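Local structure of globin II, extracellular (Lumbricus terrestris, 1X9F) at residues 11-16 with 124-130; 29-33 with 116-120. The protein probably binds and carries oxygen, as a haem-containing globin subunit of the giant extracellular haemoglobin (erythrocruorin) of the earthworm. All coordinates share one frame. Residue numbers count along the deposited sequence, not the author numbering.

Interaction 1 (11-16 with 124-130)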
ATOM      1  N   LYS B  11      23.435  29.667 -11.821  1.00 27.53           N
ATOM      2  CA  LYS B  11      22.827  29.994 -10.531  1.00 24.03           C
ATOM      3  C   LYS B  11      21.554  30.829 -10.684  1.00 24.50           C
ATOM      4  O   LYS B  11      20.524  30.529 -10.068  1.00 21.62           O
ATOM      5  CB  LYS B  11      23.831  30.707  -9.623  1.00 21.30           C
ATOM      6  CG  LYS B  11      23.255  31.046  -8.261  1.00 20.13           C
ATOM      7  CD  LYS B  11      24.295  31.634  -7.345  1.00 20.74           C
ATOM      8  CE  LYS B  11      24.942  30.566  -6.495  1.00 20.81           C
ATOM      9  NZ  LYS B  11      25.836  31.186  -5.486  1.00 21.85           N
ATOM     10  N   VAL B  12      21.637  31.866 -11.514  1.00 23.56           N
ATOM     11  CA  VAL B  12      20.495  32.737 -11.767  1.00 24.92           C
ATOM     12  C   VAL B  12      19.330  31.987 -12.414  1.00 28.06           C
ATOM     13  O   VAL B  12      18.176  32.245 -12.064  1.00 29.38           O
ATOM     14  CB  VAL B  12      20.873  33.996 -12.580  1.00 24.44           C
ATOM     15  CG1 VAL B  12      19.631  34.807 -12.939  1.00 17.04           C
ATOM     16  CG2 VAL B  12      21.851  34.863 -11.796  1.00 21.21           C
ATOM     17  N   LYS B  13      19.617  31.062 -13.336  1.00 27.29           N
ATOM     18  CA  LYS B  13      18.545  30.234 -13.911  1.00 27.36           C
ATOM     19  C   LYS B  13      17.764  29.501 -12.819  1.00 25.41           C
ATOM     20  O   LYS B  13      16.532  29.537 -12.804  1.00 26.29           O
ATOM     21  CB  LYS B  13      19.083  29.244 -14.954  1.00 25.43           C
ATOM     22  CG  LYS B  13      19.424  29.918 -16.290  1.00 34.96           C
ATOM     23  CD  LYS B  13      19.929  28.889 -17.322  1.00 41.02           C
ATOM     24  CE  LYS B  13      18.800  27.924 -17.737  1.00 42.69           C
ATOM     25  NZ  LYS B  13      19.289  26.982 -18.797  1.00 44.91           N
ATOM     26  N   SER B  14      18.478  28.865 -11.894  1.00 24.32           N
ATOM     27  CA  SER B  14      17.836  28.112 -10.812  1.00 23.94           C
ATOM     28  C   SER B  14      17.073  28.991  -9.837  1.00 22.78           C
ATOM     29  O   SER B  14      15.928  28.689  -9.483  1.00 21.48           O
ATOM     30  CB  SER B  14      18.862  27.285 -10.040  1.00 22.53           C
ATOM     31  OG  SER B  14      19.225  26.134 -10.779  1.00 28.52           O
ATOM     32  N   GLU B  15      17.717  30.066  -9.389  1.00 21.77           N
ATOM     33  CA  GLU B  15      17.099  30.957  -8.428  1.00 21.80           C
ATOM     34  C   GLU B  15      15.893  31.661  -9.031  1.00 21.95           C
ATOM     35  O   GLU B  15      14.919  31.933  -8.327  1.00 22.36           O
ATOM     36  CB  GLU B  15      18.138  31.916  -7.851  1.00 22.81           C
ATOM     37  CG  GLU B  15      19.206  31.134  -7.095  1.00 25.12           C
ATOM     38  CD  GLU B  15      20.285  31.991  -6.478  1.00 30.46           C
ATOM     39  OE1 GLU B  15      21.068  31.440  -5.672  1.00 30.81           O
ATOM     40  OE2 GLU B  15      20.361  33.200  -6.790  1.00 29.79           O
ATOM     41  N   TRP B  16      15.935  31.918 -10.338  1.00 20.84           N
ATOM     42  CA  TRP B  16      14.781  32.480 -11.039  1.00 20.33           C
ATOM     43  C   TRP B  16      13.615  31.498 -11.006  1.00 23.48           C
ATOM     44  O   TRP B  16      12.500  31.862 -10.628  1.00 24.24           O
ATOM     45  CB  TRP B  16      15.132  32.863 -12.482  1.00 18.87           C
ATOM     46  CG  TRP B  16      13.933  33.207 -13.317  1.00 16.12           C
ATOM     47  CD1 TRP B  16      13.357  32.427 -14.282  1.00 17.87           C
ATOM     48  CD2 TRP B  16      13.145  34.404 -13.246  1.00 14.69           C
ATOM     49  NE1 TRP B  16      12.264  33.065 -14.820  1.00 14.81           N
ATOM     50  CE2 TRP B  16      12.111  34.281 -14.205  1.00 12.40           C
ATOM     51  CE3 TRP B  16      13.208  35.577 -12.474  1.00 15.74           C
ATOM     52  CZ2 TRP B  16      11.158  35.280 -14.416  1.00 11.92           C
ATOM     53  CZ3 TRP B  16      12.259  36.572 -12.686  1.00 13.46           C
ATOM     54  CH2 TRP B  16      11.248  36.416 -13.649  1.00 16.86           C
ATOM     55  N   CYS B 124      18.974  32.292   0.283  1.00 48.06           N
ATOM     56  CA  CYS B 124      19.502  31.477  -0.807  1.00 45.44           C
ATOM     57  C   CYS B 124      19.477  32.166  -2.140  1.00 42.17           C
ATOM     58  O   CYS B 124      18.777  31.739  -3.059  1.00 42.77           O
ATOM     59  CB  CYS B 124      18.736  30.164  -0.880  1.00 46.48           C
ATOM     60  SG  CYS B 124      18.721  29.378   0.731  1.00 55.63           S
ATOM     61  N   TYR B 125      20.246  33.236  -2.253  1.00 39.35           N
ATOM     62  CA  TYR B 125      20.405  33.869  -3.540  1.00 37.96           C
ATOM     63  C   TYR B 125      21.735  34.601  -3.577  1.00 36.95           C
ATOM     64  O   TYR B 125      22.297  34.935  -2.533  1.00 37.51           O
ATOM     65  CB  TYR B 125      19.194  34.763  -3.861  1.00 36.18           C
ATOM     66  CG  TYR B 125      19.430  36.243  -3.777  1.00 32.43           C
ATOM     67  CD1 TYR B 125      19.843  36.844  -2.591  1.00 32.88           C
ATOM     68  CD2 TYR B 125      19.214  37.047  -4.885  1.00 28.31           C
ATOM     69  CE1 TYR B 125      20.061  38.198  -2.520  1.00 28.89           C
ATOM     70  CE2 TYR B 125      19.422  38.402  -4.825  1.00 32.26           C
ATOM     71  CZ  TYR B 125      19.847  38.972  -3.641  1.00 35.36           C
ATOM     72  OH  TYR B 125      20.048  40.327  -3.577  1.00 41.76           O
ATOM     73  N   ASP B 126      22.245  34.816  -4.782  1.00 35.59           N
ATOM     74  CA  ASP B 126      23.514  35.496  -4.966  1.00 36.13           C
ATOM     75  C   ASP B 126      23.302  36.799  -5.727  1.00 35.18           C
ATOM     76  O   ASP B 126      23.136  36.809  -6.953  1.00 33.22           O
ATOM     77  CB  ASP B 126      24.484  34.576  -5.699  1.00 37.21           C
ATOM     78  CG  ASP B 126      25.854  35.195  -5.896  1.00 41.13           C
ATOM     79  OD1 ASP B 126      25.978  36.437  -5.974  1.00 44.97           O
ATOM     80  OD2 ASP B 126      26.883  34.497  -6.001  1.00 45.91           O
ATOM     81  N   ARG B 127      23.328  37.889  -4.971  1.00 34.18           N
ATOM     82  CA  ARG B 127      23.073  39.232  -5.467  1.00 32.38           C
ATOM     83  C   ARG B 127      24.044  39.641  -6.570  1.00 33.17           C
ATOM     84  O   ARG B 127      23.644  40.251  -7.566  1.00 34.14           O
ATOM     85  CB  ARG B 127      23.168  40.208  -4.298  1.00 31.98           C
ATOM     86  CG  ARG B 127      22.888  41.631  -4.664  1.00 36.97           C
ATOM     87  CD  ARG B 127      22.768  42.568  -3.488  1.00 44.44           C
ATOM     88  NE  ARG B 127      22.017  43.747  -3.901  1.00 52.13           N
ATOM     89  CZ  ARG B 127      22.523  44.765  -4.590  1.00 55.27           C
ATOM     90  NH1 ARG B 127      23.807  44.784  -4.939  1.00 53.03           N
ATOM     91  NH2 ARG B 127      21.740  45.782  -4.925  1.00 56.38           N
ATOM     92  N   GLU B 128      25.316  39.302  -6.384  1.00 32.22           N
ATOM     93  CA  GLU B 128      26.336  39.651  -7.359  1.00 31.96           C
ATOM     94  C   GLU B 128      26.127  38.938  -8.687  1.00 28.98           C
ATOM     95  O   GLU B 128      26.360  39.525  -9.746  1.00 30.18           O
ATOM     96  CB  GLU B 128      27.735  39.366  -6.816  1.00 33.72           C
ATOM     97  CG  GLU B 128      28.276  40.452  -5.900  1.00 43.01           C
ATOM     98  CD  GLU B 128      29.751  40.274  -5.595  1.00 51.81           C
ATOM     99  OE1 GLU B 128      30.128  39.216  -5.044  1.00 53.89           O
ATOM    100  OE2 GLU B 128      30.534  41.200  -5.894  1.00 57.24           O
ATOM    101  N   ALA B 129      25.694  37.680  -8.627  1.00 26.50           N
ATOM    102  CA  ALA B 129      25.416  36.892  -9.825  1.00 23.84           C
ATOM    103  C   ALA B 129      24.165  37.408 -10.536  1.00 24.95           C
ATOM    104  O   ALA B 129      24.148  37.515 -11.769  1.00 27.06           O
ATOM    105  CB  ALA B 129      25.269  35.414  -9.472  1.00 21.19           C
ATOM    106  N   TRP B 130      23.128  37.742  -9.769  1.00 24.23           N
ATOM    107  CA  TRP B 130      21.920  38.337 -10.336  1.00 25.64           C
ATOM    108  C   TRP B 130      22.201  39.697 -10.959  1.00 27.15           C
ATOM    109  O   TRP B 130      21.826  39.945 -12.105  1.00 27.06           O
ATOM    110  CB  TRP B 130      20.820  38.465  -9.283  1.00 25.11           C
ATOM    111  CG  TRP B 130      20.012  37.231  -9.112  1.00 26.10           C
ATOM    112  CD1 TRP B 130      20.321  36.154  -8.332  1.00 23.41           C
ATOM    113  CD2 TRP B 130      18.755  36.933  -9.729  1.00 23.71           C
ATOM    114  NE1 TRP B 130      19.333  35.202  -8.424  1.00 22.67           N
ATOM    115  CE2 TRP B 130      18.357  35.655  -9.272  1.00 24.69           C
ATOM    116  CE3 TRP B 130      17.916  37.619 -10.619  1.00 20.07           C
ATOM    117  CZ2 TRP B 130      17.160  35.047  -9.675  1.00 23.66           C
ATOM    118  CZ3 TRP B 130      16.728  37.017 -11.018  1.00 22.81           C
ATOM    119  CH2 TRP B 130      16.363  35.742 -10.545  1.00 20.48           C
TER
HETATM  120  O   HOH W   1      27.693  32.504  -7.082  1.00 38.29           O
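The indole of Trp130 is the large projection here, filling a hollow lined by Val12, Glu15 and Trp16. Val12 sets its CG1 methyl over the indole face, 3.8 Å from the centroid of the six-membered ring, in a CH-pi contact. Its CG2 reaches Ala129 CB at 4.2 Å, where a small residue leaves room for a branched one. At the indole's edge, Trp130 CH2 meets Trp16 CB at 3.7 Å, and Trp130 NE1 donates to Glu15 OE2 (2.8 Å). The same Glu15 OE2 accepts from Asp126 N (3.2 Å), so one carboxylate oxygen serves two donors; Glu15 OE1 is hydrogen-bonded to Ser128 of the Globin IV chain. Asp126, the N-cap of helix 127-142, accepts a capping hydrogen bond from Ala129 N at OD1 (2.9 Å), and its OD2 forms a long salt bridge with Lys11 NZ (3.5 Å), with a water bridging both. Lys11 NZ also hydrogen-bonds to Pro124 O, and Cys124 is disulfide-linked to Cys129, both of the Globin IV chain. Helix 6-20 thus packs across the start of helix 127-142, in globin terms A against H, with helix 59-77 touching Val12 and Trp16 and helix 103-121 touching Glu15 and Trp130.

Interaction 2 (29-33 with 116-120)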
ATOM      1  N   PHE B  29       4.272  38.301  -7.508  1.00 21.92           N
ATOM      2  CA  PHE B  29       5.673  38.483  -7.829  1.00 21.66           C
ATOM      3  C   PHE B  29       5.876  39.560  -8.900  1.00 23.50           C
ATOM      4  O   PHE B  29       6.715  40.451  -8.741  1.00 21.78           O
ATOM      5  CB  PHE B  29       6.232  37.145  -8.290  1.00 18.65           C
ATOM      6  CG  PHE B  29       7.684  37.164  -8.619  1.00 16.70           C
ATOM      7  CD1 PHE B  29       8.638  37.322  -7.621  1.00 17.11           C
ATOM      8  CD2 PHE B  29       8.108  36.972  -9.926  1.00 18.07           C
ATOM      9  CE1 PHE B  29       9.997  37.316  -7.927  1.00 20.80           C
ATOM     10  CE2 PHE B  29       9.469  36.964 -10.243  1.00 24.26           C
ATOM     11  CZ  PHE B  29      10.413  37.136  -9.239  1.00 16.15           C
ATOM     12  N   SER B  30       5.101  39.470  -9.979  1.00 22.78           N
ATOM     13  CA  SER B  30       5.112  40.469 -11.038  1.00 25.10           C
ATOM     14  C   SER B  30       4.836  41.860 -10.505  1.00 25.89           C
ATOM     15  O   SER B  30       5.471  42.824 -10.931  1.00 25.96           O
ATOM     16  CB  SER B  30       4.047  40.140 -12.080  1.00 26.71           C
ATOM     17  OG  SER B  30       4.403  38.984 -12.820  1.00 33.36           O
ATOM     18  N   GLN B  31       3.875  41.964  -9.588  1.00 26.12           N
ATOM     19  CA  GLN B  31       3.464  43.261  -9.042  1.00 27.17           C
ATOM     20  C   GLN B  31       4.492  43.829  -8.075  1.00 24.72           C
ATOM     21  O   GLN B  31       4.778  45.030  -8.103  1.00 23.98           O
ATOM     22  CB  GLN B  31       2.116  43.157  -8.330  1.00 27.55           C
ATOM     23  CG  GLN B  31       0.999  42.637  -9.198  1.00 30.28           C
ATOM     24  CD  GLN B  31      -0.305  42.553  -8.443  1.00 36.24           C
ATOM     25  OE1 GLN B  31      -1.029  43.542  -8.338  1.00 37.53           O
ATOM     26  NE2 GLN B  31      -0.613  41.371  -7.917  1.00 32.82           N
ATOM     27  N   ALA B  32       5.024  42.962  -7.216  1.00 23.13           N
ATOM     28  CA  ALA B  32       6.078  43.330  -6.283  1.00 20.09           C
ATOM     29  C   ALA B  32       7.235  44.013  -7.011  1.00 20.62           C
ATOM     30  O   ALA B  32       7.739  45.042  -6.545  1.00 20.42           O
ATOM     31  CB  ALA B  32       6.558  42.108  -5.529  1.00 17.66           C
ATOM     32  N   ILE B  33       7.636  43.474  -8.165  1.00 20.39           N
ATOM     33  CA  ILE B  33       8.742  44.054  -8.932  1.00 22.57           C
ATOM     34  C   ILE B  33       8.413  45.452  -9.480  1.00 24.61           C
ATOM     35  O   ILE B  33       9.215  46.382  -9.312  1.00 23.75           O
ATOM     36  CB  ILE B  33       9.238  43.092 -10.052  1.00 24.79           C
ATOM     37  CG1 ILE B  33       9.912  41.856  -9.435  1.00 22.78           C
ATOM     38  CG2 ILE B  33      10.230  43.810 -10.975  1.00 23.16           C
ATOM     39  CD1 ILE B  33      10.020  40.665 -10.392  1.00 22.84           C
ATOM     40  N   VAL B 116      13.043  41.906  -4.794  1.00 21.98           N
ATOM     41  CA  VAL B 116      11.940  40.978  -4.690  1.00 20.67           C
ATOM     42  C   VAL B 116      12.468  39.538  -4.673  1.00 21.96           C
ATOM     43  O   VAL B 116      12.020  38.731  -3.858  1.00 23.65           O
ATOM     44  CB  VAL B 116      10.900  41.226  -5.805  1.00 21.69           C
ATOM     45  CG1 VAL B 116       9.755  40.242  -5.704  1.00 21.17           C
ATOM     46  CG2 VAL B 116      10.362  42.656  -5.722  1.00 21.40           C
ATOM     47  N   VAL B 117      13.436  39.230  -5.534  1.00 22.56           N
ATOM     48  CA  VAL B 117      14.050  37.899  -5.546  1.00 21.61           C
ATOM     49  C   VAL B 117      14.721  37.576  -4.205  1.00 24.06           C
ATOM     50  O   VAL B 117      14.527  36.480  -3.670  1.00 25.07           O
ATOM     51  CB  VAL B 117      15.006  37.713  -6.755  1.00 20.26           C
ATOM     52  CG1 VAL B 117      15.936  36.531  -6.550  1.00 14.62           C
ATOM     53  CG2 VAL B 117      14.201  37.531  -8.037  1.00 17.60           C
ATOM     54  N   ALA B 118      15.481  38.525  -3.656  1.00 24.37           N
ATOM     55  CA  ALA B 118      16.077  38.368  -2.322  1.00 25.86           C
ATOM     56  C   ALA B 118      15.036  38.014  -1.255  1.00 27.92           C
ATOM     57  O   ALA B 118      15.275  37.149  -0.409  1.00 28.96           O
ATOM     58  CB  ALA B 118      16.831  39.627  -1.918  1.00 23.54           C
ATOM     59  N   ALA B 119      13.890  38.691  -1.296  1.00 27.30           N
ATOM     60  CA  ALA B 119      12.810  38.428  -0.352  1.00 27.82           C
ATOM     61  C   ALA B 119      12.191  37.045  -0.568  1.00 27.68           C
ATOM     62  O   ALA B 119      12.032  36.285   0.385  1.00 27.71           O
ATOM     63  CB  ALA B 119      11.765  39.502  -0.452  1.00 27.91           C
ATOM     64  N   GLN B 120      11.856  36.735  -1.821  1.00 28.46           N
ATOM     65  CA  GLN B 120      11.332  35.428  -2.233  1.00 31.65           C
ATOM     66  C   GLN B 120      12.151  34.223  -1.771  1.00 32.64           C
ATOM     67  O   GLN B 120      11.589  33.202  -1.371  1.00 32.60           O
ATOM     68  CB  GLN B 120      11.255  35.381  -3.757  1.00 33.45           C
ATOM     69  CG  GLN B 120      10.091  36.134  -4.341  1.00 39.03           C
ATOM     70  CD  GLN B 120       8.792  35.406  -4.131  1.00 44.27           C
ATOM     71  OE1 GLN B 120       8.738  34.182  -4.254  1.00 50.42           O
ATOM     72  NE2 GLN B 120       7.739  36.145  -3.815  1.00 44.95           N
TER
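Helices 23-40 and 103-121, which correspond to B and G of the globin fold, pack here with local axes 10.6 Å apart and N-to-C directions 135° from each other, an oblique crossing midway between perpendicular and antiparallel. Val116 opens the second segment and is its principal knob. Its CA lies 6.1 Å from the CA of Ile33, the closest CA pair of the two segments, and its CA-to-CB bond points toward the other helix. Both methyls are used: CG1 meets Phe29 CD1 and Ala32 CB, each at 3.7 Å, while CG2 rests 3.6 Å from Ala32 O and 3.8 Å from Ile33 N. Ile33 CG1 closes on Val116 CB at 3.8 Å. A compact, branched valine suits this place because it can fill the space between three residues without a long chain to accommodate, and the small Ala32 lets it come right up to the backbone. One residue on, Val117 sets its CG2 against the ring edge of Phe29, 4.0 Å from CZ, a gap that the long, flat phenylalanine is able to span. A full turn after Val116 the chain returns to the contact at Gln120, whose aliphatic CG meets Phe29 CE1 at 3.8 Å, at the exposed margin. Tyr20 and Leu69 also touch Phe29. With no hydrogen bond or salt bridge joining the two segments, their cohesion must come from van der Waals contact and the burial of apolar surface, so it depends on close complementarity of shape rather than on directional bonds.

How the interactions relate
Interaction 2 is nested in sequence within the loop closed by interaction 1: helices 6-20 and 23-40 are consecutive, as are 103-121 and 127-142. Their centres are 13 Å apart, yet they touch directly. Trp16 CZ3 meets Phe29 CE2 at 3.7 Å, Trp130 CZ2 touches Val117 CG1 at 3.7 Å, and Tyr125 CZ lies 3.5 Å from Ala118 CB. Interaction 2 is nearer the ligand, the Ile33 side chain being about 8 Å from both haem and carbon monoxide; the Trp16 side chain of interaction 1 is about 9 Å from a bound haem and about 12 Å from a bound carbon monoxide. Interaction 1 borders Globin IV, so the shared packing spans the ground between haem surroundings and subunit interface.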